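Local coordinates for McyG protein (Microcystis aeruginosa PCC 7806, PDB 4R0M) that probably activates a phenylalanine-type carboxylic acid as an acyl-adenylate and passes it to a peptidyl carrier domain during microcystin synthesis, at residues 207-212 against 366-371; 341-346 against 394-399; 454-459 against 465-470; 480-485 against 505-510. One frame throughout, in Å; residues are numbered along the deposited sequence.

Interaction 1 of 4, residues 207-212 against 366-371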
loop_
_atom_site.group_PDB
_atom_site.type_symbol
_atom_site.label_atom_id
_atom_site.label_comp_id
_atom_site.label_asym_id
_atom_site.label_seq_id
_atom_site.Cartn_x
_atom_site.Cartn_y
_atom_site.Cartn_z
ATOM N N VAL A 207 18.585 -1.241 -4.223
ATOM C CA VAL A 207 19.307 -1.514 -5.469
ATOM C C VAL A 207 20.556 -2.364 -5.219
ATOM O O VAL A 207 20.731 -3.409 -5.853
ATOM C CB VAL A 207 19.645 -0.209 -6.233
ATOM C CG1 VAL A 207 20.682 -0.454 -7.324
ATOM C CG2 VAL A 207 18.381 0.393 -6.834
ATOM N N VAL A 208 21.400 -1.928 -4.283
ATOM C CA VAL A 208 22.631 -2.645 -3.934
ATOM C C VAL A 208 22.344 -4.082 -3.485
ATOM O O VAL A 208 22.986 -5.025 -3.961
ATOM C CB VAL A 208 23.460 -1.897 -2.855
ATOM C CG1 VAL A 208 24.684 -2.706 -2.445
ATOM C CG2 VAL A 208 23.898 -0.531 -3.362
HETATM N N MSE A 209 21.371 -4.240 -2.586
HETATM C CA MSE A 209 21.029 -5.547 -2.018
HETATM C C MSE A 209 20.489 -6.490 -3.060
HETATM O O MSE A 209 20.838 -7.674 -3.069
HETATM C CB MSE A 209 20.002 -5.372 -0.896
HETATM C CG MSE A 209 19.628 -6.694 -0.227
HETATM SE SE MSE A 209 18.400 -6.357 1.276
HETATM C CE MSE A 209 17.848 -8.223 1.570
ATOM N N ASN A 210 19.643 -5.981 -3.951
ATOM C CA ASN A 210 18.929 -6.840 -4.897
ATOM C C ASN A 210 19.476 -6.836 -6.324
ATOM O O ASN A 210 18.922 -7.499 -7.206
ATOM C CB ASN A 210 17.430 -6.530 -4.867
ATOM C CG ASN A 210 16.809 -6.818 -3.511
ATOM O OD1 ASN A 210 16.802 -7.959 -3.046
ATOM N ND2 ASN A 210 16.286 -5.782 -2.865
ATOM N N HIS A 211 20.567 -6.098 -6.532
ATOM C CA HIS A 211 21.303 -6.071 -7.805
ATOM C C HIS A 211 20.479 -5.585 -8.971
ATOM O O HIS A 211 20.481 -6.193 -10.046
ATOM C CB HIS A 211 21.921 -7.439 -8.117
ATOM C CG HIS A 211 22.678 -8.052 -6.961
ATOM N ND1 HIS A 211 23.853 -7.562 -6.522
ATOM C CD2 HIS A 211 22.388 -9.156 -6.162
ATOM C CE1 HIS A 211 24.291 -8.308 -5.488
ATOM N NE2 HIS A 211 23.393 -9.284 -5.270
ATOM N N PHE A 212 19.765 -4.480 -8.768
ATOM C CA PHE A 212 18.984 -3.869 -9.840
ATOM C C PHE A 212 19.873 -2.978 -10.702
ATOM O O PHE A 212 20.789 -2.328 -10.195
ATOM C CB PHE A 212 17.812 -3.049 -9.281
ATOM C CG PHE A 212 16.802 -3.851 -8.498
ATOM C CD1 PHE A 212 16.550 -5.190 -8.795
ATOM C CD2 PHE A 212 16.066 -3.248 -7.481
ATOM C CE1 PHE A 212 15.610 -5.914 -8.074
ATOM C CE2 PHE A 212 15.123 -3.965 -6.759
ATOM C CZ PHE A 212 14.891 -5.298 -7.058
ATOM N N PRO A 366 16.982 -6.693 6.460
ATOM C CA PRO A 366 16.898 -5.272 6.138
ATOM C C PRO A 366 17.947 -4.811 5.129
ATOM O O PRO A 366 19.024 -5.407 5.031
ATOM C CB PRO A 366 17.145 -4.596 7.487
ATOM C CG PRO A 366 17.999 -5.561 8.226
ATOM C CD PRO A 366 17.464 -6.909 7.837
ATOM N N ILE A 367 17.617 -3.749 4.400
ATOM C CA ILE A 367 18.519 -3.133 3.430
ATOM C C ILE A 367 19.772 -2.573 4.108
ATOM O O ILE A 367 19.751 -2.299 5.313
ATOM C CB ILE A 367 17.820 -1.996 2.639
ATOM C CG1 ILE A 367 17.160 -0.983 3.588
ATOM C CG2 ILE A 367 16.804 -2.572 1.665
ATOM C CD1 ILE A 367 16.813 0.345 2.946
ATOM N N PRO A 368 20.873 -2.425 3.343
ATOM C CA PRO A 368 22.023 -1.663 3.823
ATOM C C PRO A 368 21.605 -0.280 4.328
ATOM O O PRO A 368 20.824 0.411 3.668
ATOM C CB PRO A 368 22.898 -1.538 2.575
ATOM C CG PRO A 368 22.608 -2.775 1.801
ATOM C CD PRO A 368 21.165 -3.111 2.067
ATOM N N GLY A 369 22.112 0.098 5.499
ATOM C CA GLY A 369 21.757 1.365 6.135
ATOM C C GLY A 369 20.676 1.225 7.194
ATOM O O GLY A 369 20.480 2.126 8.009
ATOM N N ALA A 370 19.980 0.091 7.186
ATOM C CA ALA A 370 18.848 -0.127 8.081
ATOM C C ALA A 370 19.131 -1.165 9.165
ATOM O O ALA A 370 19.851 -2.141 8.937
ATOM C CB ALA A 370 17.614 -0.518 7.282
ATOM N N THR A 371 18.551 -0.940 10.341
ATOM C CA THR A 371 18.618 -1.892 11.449
ATOM C C THR A 371 17.218 -2.133 12.011
ATOM O O THR A 371 16.447 -1.190 12.199
ATOM C CB THR A 371 19.549 -1.390 12.574
ATOM O OG1 THR A 371 20.755 -0.868 12.004
ATOM C CG2 THR A 371 19.896 -2.522 13.538
#
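Met-209, a selenomethionine, lays its side chain along Ile-367 and Pro-368, and the farther out along it one goes, the earlier the residue it meets. At its base CB packs on Pro-368 CD at 3.9 Å. With CG anti to the backbone N (chi1 -178°) and the chain extended beyond it, the side chain leaves the helix straight and carries the selenium past the proline ring. There SE lies 3.9 Å from Ile-367 CA and equally close to the backbone O of Pro-366, while Ile-367 CG2 touches SE at 4.1 Å. Only this branch of the isoleucine is used; the CG1 arm leads away and packs on Ser-396. The helical side is the last turn of helix 196-210, closed by His-211 with its positive phi. Facing it, Ile-367 to Ala-370 form a type II beta turn, held by Ala-370 N to Ile-367 O at 3.0 Å, whose third position is Gly-369, where a CB would press on the preceding carbonyl O. This turn leads from edge strand 365-366 of the large mixed sheet into strand 370-375. No hydrogen bond crosses between the segments, and Trp-345 of the neighbouring strand adjoins both Met-209 and Ile-367.

Interaction 2 of 4, residues 341-346 against 394-399; sequences SGITWS and GNSVTK. With FA5 (adenosine-5'-[phenylalaninyl-phosphate]), chain C.
Two flat groups, the phenyl ring of the bound phenylalanyl-adenylate and the indole of Trp-345, lie beside the strand from which Ile-343 reaches Val-397. Ser-341 CB sits over one face of the phenyl, 3.9 Å from FA5 CD2, and the backbone N of Gly-342 lies over the same face nearer the rim, 3.5 Å from FA5 CE1. Trp-345 approaches FA5 CZ at a slant, and its indole also meets the rings of Phe-232 and Phe-300. A CB at position 342 would run into this indole, consistent with the glycine there.

On the other flank of the strand, Ile-343 CG1 is anti to the backbone N (chi1 -167°) and the chain stays extended, sending CD1 across to Val-397 CG2 at 3.8 Å; the two side chains cross obliquely. The same CD1 lies 4.1 Å from Ser-396 OG. Ser-396 and Val-397 belong to a type I turn, 394-397, closed by Val-397 N to Gly-394 O. Ile-343 and Thr-344 form a classic beta bulge against Phe-334.

A water completes the join: it donates to Gly-342 O at 2.9 Å and accepts from Ser-396 OG at 2.8 Å. The loop thus meets the strand through the tip of Ile-343 and one water, which gives the buried serine hydroxyl an acceptor and links the loop indirectly to the backbone of the substrate pocket.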
loop_
_atom_site.group_PDB
_atom_site.type_symbol
_atom_site.label_atom_id
_atom_site.label_comp_id
_atom_site.label_asym_id
_atom_site.label_seq_id
_atom_site.Cartn_x
_atom_site.Cartn_y
_atom_site.Cartn_z
ATOM N N SER A 341 8.292 2.754 1.858
ATOM C CA SER A 341 7.976 1.375 1.448
ATOM C C SER A 341 9.032 0.369 1.936
ATOM O O SER A 341 9.477 0.454 3.084
ATOM C CB SER A 341 7.670 1.255 -0.059
ATOM O OG SER A 341 8.846 1.267 -0.847
ATOM N N GLY A 342 9.426 -0.568 1.069
ATOM C CA GLY A 342 10.279 -1.705 1.442
ATOM C C GLY A 342 11.505 -1.407 2.284
ATOM O O GLY A 342 12.286 -0.514 1.959
ATOM N N ILE A 343 11.667 -2.161 3.371
ATOM C CA ILE A 343 12.832 -2.034 4.254
ATOM C C ILE A 343 13.542 -3.379 4.480
ATOM O O ILE A 343 14.749 -3.410 4.735
ATOM C CB ILE A 343 12.482 -1.348 5.599
ATOM C CG1 ILE A 343 13.759 -0.949 6.354
ATOM C CG2 ILE A 343 11.568 -2.225 6.450
ATOM C CD1 ILE A 343 13.544 0.012 7.502
ATOM N N THR A 344 12.791 -4.479 4.396
ATOM C CA THR A 344 13.379 -5.819 4.374
ATOM C C THR A 344 12.922 -6.548 3.113
ATOM O O THR A 344 11.812 -6.325 2.631
ATOM C CB THR A 344 13.026 -6.672 5.620
ATOM O OG1 THR A 344 11.646 -7.059 5.575
ATOM C CG2 THR A 344 13.313 -5.925 6.921
ATOM N N TRP A 345 13.785 -7.409 2.579
ATOM C CA TRP A 345 13.476 -8.162 1.366
ATOM C C TRP A 345 13.866 -9.600 1.527
ATOM O O TRP A 345 14.963 -9.902 1.999
ATOM C CB TRP A 345 14.198 -7.570 0.157
ATOM C CG TRP A 345 13.936 -6.098 -0.065
ATOM C CD1 TRP A 345 14.714 -5.025 0.358
ATOM C CD2 TRP A 345 12.803 -5.487 -0.776
ATOM N NE1 TRP A 345 14.160 -3.834 -0.032
ATOM C CE2 TRP A 345 13.013 -4.037 -0.712
ATOM C CE3 TRP A 345 11.680 -5.976 -1.434
ATOM C CZ2 TRP A 345 12.126 -3.140 -1.289
ATOM C CZ3 TRP A 345 10.793 -5.061 -2.011
ATOM C CH2 TRP A 345 11.011 -3.677 -1.937
ATOM N N SER A 346 12.966 -10.500 1.140
ATOM C CA SER A 346 13.255 -11.928 1.145
ATOM C C SER A 346 14.258 -12.256 0.046
ATOM O O SER A 346 14.302 -11.579 -0.986
ATOM C CB SER A 346 11.969 -12.733 0.940
ATOM O OG SER A 346 12.222 -14.127 0.904
ATOM N N GLY A 394 17.382 3.892 10.681
ATOM C CA GLY A 394 18.200 4.062 9.484
ATOM C C GLY A 394 17.813 5.295 8.692
ATOM O O GLY A 394 16.772 5.908 8.947
ATOM N N ASN A 395 18.650 5.648 7.723
ATOM C CA ASN A 395 18.439 6.834 6.896
ATOM C C ASN A 395 17.159 6.809 6.060
ATOM O O ASN A 395 16.648 7.865 5.689
ATOM C CB ASN A 395 19.651 7.087 5.994
ATOM C CG ASN A 395 20.849 7.631 6.754
ATOM O OD1 ASN A 395 20.717 8.145 7.865
ATOM N ND2 ASN A 395 22.027 7.525 6.149
ATOM N N SER A 396 16.647 5.613 5.773
ATOM C CA SER A 396 15.412 5.467 4.995
ATOM C C SER A 396 14.147 5.675 5.836
ATOM O O SER A 396 13.056 5.854 5.288
ATOM C CB SER A 396 15.367 4.108 4.291
ATOM O OG SER A 396 15.165 3.049 5.211
ATOM N N VAL A 397 14.306 5.660 7.158
ATOM C CA VAL A 397 13.190 5.788 8.095
ATOM C C VAL A 397 12.910 7.253 8.428
ATOM O O VAL A 397 13.836 8.026 8.681
ATOM C CB VAL A 397 13.460 4.985 9.390
ATOM C CG1 VAL A 397 12.337 5.166 10.404
ATOM C CG2 VAL A 397 13.643 3.509 9.064
ATOM N N THR A 398 11.628 7.618 8.423
ATOM C CA THR A 398 11.173 8.975 8.754
ATOM C C THR A 398 11.679 9.451 10.120
ATOM O O THR A 398 11.913 8.644 11.022
ATOM C CB THR A 398 9.626 9.090 8.691
ATOM O OG1 THR A 398 9.233 10.456 8.862
ATOM C CG2 THR A 398 8.953 8.241 9.770
ATOM N N LYS A 399 11.847 10.764 10.258
ATOM C CA LYS A 399 12.332 11.355 11.502
ATOM C C LYS A 399 11.200 11.845 12.407
ATOM O O LYS A 399 11.400 12.018 13.613
ATOM C CB LYS A 399 13.321 12.486 11.211
ATOM C CG LYS A 399 14.699 11.997 10.791
ATOM C CD LYS A 399 15.504 13.100 10.120
ATOM C CE LYS A 399 16.818 12.567 9.568
ATOM N NZ LYS A 399 17.433 13.514 8.593
HETATM C C FA5 C . 2.136 -0.107 3.200
HETATM O O FA5 C . 1.136 -0.812 3.139
HETATM C CA FA5 C . 3.481 -0.669 2.816
HETATM N N FA5 C . 3.590 -1.903 3.557
HETATM C CB FA5 C . 3.579 -0.981 1.316
HETATM C CG FA5 C . 4.828 -1.693 0.781
HETATM C CD1 FA5 C . 5.739 -2.382 1.584
HETATM C CD2 FA5 C . 5.070 -1.667 -0.599
HETATM C CE1 FA5 C . 6.858 -3.013 1.025
HETATM C CE2 FA5 C . 6.180 -2.300 -1.169
HETATM C CZ FA5 C . 7.082 -2.977 -0.351
HETATM P P FA5 C . 1.095 1.676 4.970
HETATM O OP1 FA5 C . -0.311 1.964 4.512
HETATM O OP2 FA5 C . 1.842 2.742 5.731
HETATM O OP3 FA5 C . 1.989 1.267 3.677
HETATM O "O5'" FA5 C . 1.009 0.355 5.889
HETATM C "C5'" FA5 C . 2.141 -0.190 6.563
HETATM C "C4'" FA5 C . 1.674 -1.379 7.388
HETATM O "O4'" FA5 C . 1.209 -2.456 6.565
HETATM C "C3'" FA5 C . 2.780 -1.989 8.225
HETATM O "O3'" FA5 C . 2.993 -1.270 9.439
HETATM C "C2'" FA5 C . 2.250 -3.382 8.475
HETATM O "O2'" FA5 C . 1.329 -3.380 9.571
HETATM C "C1'" FA5 C . 1.487 -3.704 7.207
HETATM N N9 FA5 C . 2.340 -4.559 6.342
HETATM C C8 FA5 C . 3.030 -4.144 5.263
HETATM N N7 FA5 C . 3.710 -5.164 4.684
HETATM C C5 FA5 C . 3.466 -6.270 5.407
HETATM C C6 FA5 C . 3.868 -7.698 5.354
HETATM N N6 FA5 C . 4.693 -8.159 4.386
HETATM N N1 FA5 C . 3.386 -8.531 6.308
HETATM C C2 FA5 C . 2.566 -8.089 7.285
HETATM N N3 FA5 C . 2.156 -6.811 7.391
HETATM C C4 FA5 C . 2.564 -5.868 6.502
HETATM O O HOH W 1 13.370 1.462 3.779
#

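Interaction 3 of 4, residues 454-459 against 465-470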
loop_
_atom_site.group_PDB
_atom_site.type_symbol
_atom_site.label_atom_id
_atom_site.label_comp_id
_atom_site.label_asym_id
_atom_site.label_seq_id
_atom_site.Cartn_x
_atom_site.Cartn_y
_atom_site.Cartn_z
ATOM N N THR A 454 -7.882 -16.499 5.185
ATOM C CA THR A 454 -7.526 -17.378 4.066
ATOM C C THR A 454 -8.452 -18.592 4.035
ATOM O O THR A 454 -8.973 -18.954 2.977
ATOM C CB THR A 454 -6.053 -17.842 4.134
ATOM O OG1 THR A 454 -5.195 -16.702 4.256
ATOM C CG2 THR A 454 -5.665 -18.625 2.883
ATOM N N THR A 455 -8.663 -19.196 5.205
ATOM C CA THR A 455 -9.542 -20.359 5.349
ATOM C C THR A 455 -10.968 -20.036 4.898
ATOM O O THR A 455 -11.586 -20.821 4.175
ATOM C CB THR A 455 -9.547 -20.885 6.798
ATOM O OG1 THR A 455 -8.198 -21.055 7.247
ATOM C CG2 THR A 455 -10.275 -22.219 6.892
ATOM N N ILE A 456 -11.471 -18.875 5.319
ATOM C CA ILE A 456 -12.789 -18.390 4.907
ATOM C C ILE A 456 -12.851 -18.202 3.392
ATOM O O ILE A 456 -13.831 -18.591 2.753
ATOM C CB ILE A 456 -13.149 -17.058 5.609
ATOM C CG1 ILE A 456 -13.245 -17.254 7.123
ATOM C CG2 ILE A 456 -14.463 -16.495 5.078
ATOM C CD1 ILE A 456 -12.922 -16.008 7.920
ATOM N N GLU A 457 -11.795 -17.624 2.824
ATOM C CA GLU A 457 -11.776 -17.269 1.402
ATOM C C GLU A 457 -11.638 -18.463 0.451
ATOM O O GLU A 457 -11.809 -18.316 -0.759
ATOM C CB GLU A 457 -10.722 -16.191 1.123
ATOM C CG GLU A 457 -11.120 -14.825 1.667
ATOM C CD GLU A 457 -10.131 -13.718 1.343
ATOM O OE1 GLU A 457 -8.960 -14.019 1.027
ATOM O OE2 GLU A 457 -10.531 -12.536 1.417
ATOM N N GLU A 458 -11.350 -19.642 1.004
ATOM C CA GLU A 458 -11.365 -20.891 0.237
ATOM C C GLU A 458 -12.785 -21.278 -0.175
ATOM O O GLU A 458 -12.986 -21.938 -1.197
ATOM C CB GLU A 458 -10.763 -22.037 1.054
ATOM C CG GLU A 458 -9.274 -21.920 1.343
ATOM C CD GLU A 458 -8.802 -22.913 2.391
ATOM O OE1 GLU A 458 -9.567 -23.843 2.733
ATOM O OE2 GLU A 458 -7.662 -22.764 2.880
ATOM N N LEU A 459 -13.764 -20.863 0.627
ATOM C CA LEU A 459 -15.158 -21.257 0.430
ATOM C C LEU A 459 -15.824 -20.595 -0.770
ATOM O O LEU A 459 -15.629 -19.406 -1.032
ATOM C CB LEU A 459 -15.982 -20.971 1.690
ATOM C CG LEU A 459 -15.669 -21.771 2.954
ATOM C CD1 LEU A 459 -16.233 -21.052 4.169
ATOM C CD2 LEU A 459 -16.212 -23.190 2.856
ATOM N N SER A 465 -10.664 -10.855 -0.953
ATOM C CA SER A 465 -10.198 -9.521 -0.628
ATOM C C SER A 465 -11.164 -8.599 0.114
ATOM O O SER A 465 -10.877 -7.461 0.311
ATOM C CB SER A 465 -9.723 -8.812 -1.869
ATOM O OG SER A 465 -10.787 -8.370 -2.639
ATOM N N TYR A 466 -12.294 -9.127 0.540
ATOM C CA TYR A 466 -13.265 -8.400 1.331
ATOM C C TYR A 466 -13.531 -9.000 2.690
ATOM O O TYR A 466 -14.558 -8.770 3.253
ATOM C CB TYR A 466 -14.575 -8.307 0.591
ATOM C CG TYR A 466 -14.514 -7.607 -0.708
ATOM C CD1 TYR A 466 -14.627 -6.263 -0.776
ATOM C CD2 TYR A 466 -14.354 -8.296 -1.865
ATOM C CE1 TYR A 466 -14.568 -5.610 -1.959
ATOM C CE2 TYR A 466 -14.298 -7.650 -3.054
ATOM C CZ TYR A 466 -14.414 -6.303 -3.082
ATOM O OH TYR A 466 -14.372 -5.646 -4.250
ATOM N N THR A 467 -12.622 -9.814 3.184
ATOM C CA THR A 467 -12.852 -10.595 4.364
ATOM C C THR A 467 -12.020 -10.113 5.519
ATOM O O THR A 467 -10.959 -9.651 5.321
ATOM C CB THR A 467 -12.579 -12.059 4.087
ATOM O OG1 THR A 467 -13.384 -12.478 3.009
ATOM C CG2 THR A 467 -12.930 -12.863 5.237
ATOM N N ALA A 468 -12.551 -10.163 6.726
ATOM C CA ALA A 468 -11.830 -9.748 7.928
ATOM C C ALA A 468 -12.189 -10.616 9.132
ATOM O O ALA A 468 -13.330 -11.058 9.276
ATOM C CB ALA A 468 -12.099 -8.284 8.233
ATOM N N ALA A 469 -11.200 -10.854 9.988
ATOM C CA ALA A 469 -11.406 -11.578 11.232
ATOM C C ALA A 469 -10.786 -10.801 12.390
ATOM O O ALA A 469 -9.597 -10.475 12.367
ATOM C CB ALA A 469 -10.812 -12.975 11.137
ATOM N N PHE A 470 -11.603 -10.497 13.395
ATOM C CA PHE A 470 -11.148 -9.759 14.575
ATOM C C PHE A 470 -11.905 -10.190 15.828
ATOM O O PHE A 470 -12.981 -10.787 15.737
ATOM C CB PHE A 470 -11.275 -8.243 14.360
ATOM C CG PHE A 470 -12.672 -7.785 14.045
ATOM C CD1 PHE A 470 -13.131 -7.760 12.731
ATOM C CD2 PHE A 470 -13.530 -7.375 15.060
ATOM C CE1 PHE A 470 -14.420 -7.339 12.437
ATOM C CE2 PHE A 470 -14.820 -6.955 14.772
ATOM C CZ PHE A 470 -15.263 -6.933 13.458
#
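Glu-457 reaches from its helix to Ser-465 and Thr-467, and its conformation decides which atoms meet. CG stands anti to the carbonyl carbon (chi1 -72°) and the chain is extended beyond it, so that OE2 arrives at the start of 465-470. There it accepts the backbone N-H of Ser-465 at 2.9 Å with an N-H...O angle of 156°; the donor comes from above the carboxylate plane, 51° out of it. Thr-467 OG1 adds a weak bond to the same OE2 at 3.3 Å.

The first torsion of Thr-467 turns OG1 to the glutamate and leaves CG2, anti to the backbone N, facing Ile-456. The glutamate and threonine side chains run antiparallel alongside one another, while Thr-467 CG2 meets Ile-456 CG2 at 3.9 Å and Ile-456 CD1 at 4.1 Å.

Helix 449-457 is thereby joined to the lead-in of strand 468-474 in the smaller, C-terminal part of the adenylation domain, as in other ANL enzymes. One turn earlier in the helix, Glu-453 accepts the backbone N-H of Ala-469. Were Glu-457 an alanine, the Ser-465 N-H and the Thr-467 hydroxyl would probably lose this acceptor, and a gap would probably open beside the threonine. A single carboxylate oxygen thus takes both donors, and its charge probably strengthens the bond to the amide.

Interaction 4 of 4, residues 480-485 against 505-510; sequences DLLIIT and SHVTQK
Apolar contacts alone join Val-507 to Ile-484 and Leu-482, and the valine supplies a different methyl to each. Val-507 CG2 meets Ile-484 CD1 at 4.0 Å, the two side chains lying alongside and pointing opposite ways. With CG1 anti to the carbonyl carbon (chi1 -76°) and the isoleucine chain extended beyond it, CD1 is carried out to the helix. Val-507 CG1 is the looser partner, 4.4 Å from Leu-482 CD2. Leu-482 and Ile-484, two apart on the strand, both point toward the helix and share Val-507 as neighbour. Ile-456 of helix 449-457 packs on both Ile-484 and Val-507, extending this apolar patch.

No hydrogen bond joins strand to helix; the strand's backbone bonds go mainly to its neighbours in the sheet. On the helix, Ser-505 O takes two donors: Gln-509 N at 2.9 Å, and the hydroxyl Thr-508 OG1 at 2.6 Å. The hydroxyl approaches at a C=O...O angle of 116°, tilted 24° from the carbonyl plane; the bond holds the threonine's polar branch against its own helix.

The arrangement is that of a beta-alpha-beta crossover: strand 479-486 and the parallel strand 517-520 lie side by side, and the connecting helix 498-511 packs across one sheet face.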
loop_
_atom_site.group_PDB
_atom_site.type_symbol
_atom_site.label_atom_id
_atom_site.label_comp_id
_atom_site.label_asym_id
_atom_site.label_seq_id
_atom_site.Cartn_x
_atom_site.Cartn_y
_atom_site.Cartn_z
ATOM N N ASP A 480 -14.496 -13.406 25.190
ATOM C CA ASP A 480 -14.036 -12.909 23.892
ATOM C C ASP A 480 -14.776 -13.551 22.723
ATOM O O ASP A 480 -14.923 -14.773 22.662
ATOM C CB ASP A 480 -12.527 -13.113 23.744
ATOM C CG ASP A 480 -11.724 -12.113 24.551
ATOM O OD1 ASP A 480 -11.902 -10.893 24.341
ATOM O OD2 ASP A 480 -10.906 -12.547 25.391
ATOM N N LEU A 481 -15.238 -12.714 21.798
ATOM C CA LEU A 481 -15.958 -13.182 20.619
ATOM C C LEU A 481 -15.128 -12.990 19.352
ATOM O O LEU A 481 -14.457 -11.968 19.185
ATOM C CB LEU A 481 -17.302 -12.452 20.475
ATOM C CG LEU A 481 -18.304 -12.401 21.639
ATOM C CD1 LEU A 481 -19.474 -11.496 21.281
ATOM C CD2 LEU A 481 -18.803 -13.782 22.038
ATOM N N LEU A 482 -15.172 -13.986 18.470
ATOM C CA LEU A 482 -14.571 -13.880 17.149
ATOM C C LEU A 482 -15.624 -13.391 16.166
ATOM O O LEU A 482 -16.691 -13.997 16.036
ATOM C CB LEU A 482 -14.002 -15.228 16.693
ATOM C CG LEU A 482 -13.566 -15.366 15.228
ATOM C CD1 LEU A 482 -12.314 -14.547 14.936
ATOM C CD2 LEU A 482 -13.350 -16.827 14.865
ATOM N N ILE A 483 -15.321 -12.292 15.481
ATOM C CA ILE A 483 -16.238 -11.724 14.497
ATOM C C ILE A 483 -15.629 -11.819 13.104
ATOM O O ILE A 483 -14.461 -11.486 12.899
ATOM C CB ILE A 483 -16.637 -10.264 14.836
ATOM C CG1 ILE A 483 -17.401 -10.200 16.164
ATOM C CG2 ILE A 483 -17.519 -9.667 13.748
ATOM C CD1 ILE A 483 -16.518 -10.139 17.392
ATOM N N ILE A 484 -16.438 -12.288 12.160
ATOM C CA ILE A 484 -16.023 -12.438 10.777
ATOM C C ILE A 484 -16.933 -11.622 9.863
ATOM O O ILE A 484 -18.154 -11.789 9.869
ATOM C CB ILE A 484 -15.992 -13.929 10.361
ATOM C CG1 ILE A 484 -14.745 -14.603 10.945
ATOM C CG2 ILE A 484 -16.028 -14.079 8.844
ATOM C CD1 ILE A 484 -14.801 -16.116 10.975
ATOM N N THR A 485 -16.325 -10.720 9.099
ATOM C CA THR A 485 -17.038 -9.948 8.093
ATOM C C THR A 485 -16.530 -10.343 6.718
ATOM O O THR A 485 -15.347 -10.641 6.548
ATOM C CB THR A 485 -16.856 -8.433 8.293
ATOM O OG1 THR A 485 -15.459 -8.118 8.331
ATOM C CG2 THR A 485 -17.515 -7.976 9.594
ATOM N N SER A 505 -19.180 -23.244 10.138
ATOM C CA SER A 505 -18.787 -24.651 10.240
ATOM C C SER A 505 -17.356 -24.893 9.757
ATOM O O SER A 505 -16.577 -25.566 10.434
ATOM C CB SER A 505 -19.773 -25.557 9.498
ATOM O OG SER A 505 -19.862 -25.205 8.130
ATOM N N HIS A 506 -17.011 -24.325 8.602
ATOM C CA HIS A 506 -15.666 -24.460 8.034
ATOM C C HIS A 506 -14.591 -23.936 8.949
ATOM O O HIS A 506 -13.513 -24.524 9.041
ATOM C CB HIS A 506 -15.587 -23.786 6.669
ATOM C CG HIS A 506 -14.423 -24.250 5.826
ATOM N ND1 HIS A 506 -13.313 -23.509 5.650
ATOM C CD2 HIS A 506 -14.230 -25.427 5.103
ATOM C CE1 HIS A 506 -12.453 -24.172 4.854
ATOM N NE2 HIS A 506 -13.015 -25.347 4.522
ATOM N N VAL A 507 -14.883 -22.836 9.645
ATOM C CA VAL A 507 -13.953 -22.261 10.628
ATOM C C VAL A 507 -13.797 -23.153 11.868
ATOM O O VAL A 507 -12.684 -23.314 12.379
ATOM C CB VAL A 507 -14.348 -20.813 11.022
ATOM C CG1 VAL A 507 -13.544 -20.320 12.220
ATOM C CG2 VAL A 507 -14.148 -19.871 9.845
ATOM N N THR A 508 -14.902 -23.737 12.339
ATOM C CA THR A 508 -14.865 -24.631 13.507
ATOM C C THR A 508 -14.102 -25.915 13.209
ATOM O O THR A 508 -13.292 -26.362 14.023
ATOM C CB THR A 508 -16.272 -25.005 14.034
ATOM O OG1 THR A 508 -17.048 -25.598 12.984
ATOM C CG2 THR A 508 -16.992 -23.798 14.551
ATOM N N GLN A 509 -14.367 -26.494 12.038
ATOM C CA GLN A 509 -13.728 -27.737 11.605
ATOM C C GLN A 509 -12.205 -27.636 11.556
ATOM O O GLN A 509 -11.510 -28.602 11.872
ATOM C CB GLN A 509 -14.256 -28.175 10.233
ATOM C CG GLN A 509 -15.723 -28.595 10.198
ATOM C CD GLN A 509 -16.017 -29.867 10.979
ATOM O OE1 GLN A 509 -15.133 -30.694 11.216
ATOM N NE2 GLN A 509 -17.271 -30.031 11.380
ATOM N N LYS A 510 -11.693 -26.466 11.172
ATOM C CA LYS A 510 -10.254 -26.277 10.976
ATOM C C LYS A 510 -9.533 -25.713 12.196
ATOM O O LYS A 510 -8.367 -26.034 12.429
ATOM C CB LYS A 510 -9.979 -25.396 9.748
ATOM C CG LYS A 510 -10.545 -25.923 8.431
ATOM C CD LYS A 510 -9.803 -27.153 7.921
ATOM C CE LYS A 510 -10.404 -27.659 6.617
ATOM N NZ LYS A 510 -9.736 -28.894 6.119
#

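From the N terminus, helix 196-210 comes first, and interaction 1 brings its end to 366-371 over a loop of 153 residues. That loop contains 341-346, whose partner 394-399 lies beyond it, so interactions 1 and 2 cross; they also touch, Ile-367 N pairing with Ile-343 O at 2.9 Å. Together they tie the edge of the large mixed sheet, next to the ligand pocket, to a helix and to the loop after strand 388-394. Interactions 3 and 4 follow in series, closing loops of five and 19 residues in the C-terminal part. Their centres are about 10 Å apart, and neighbouring antiparallel strands 468-474 and 479-486 join them; about 29 Å separates the centres of interactions 2 and 3.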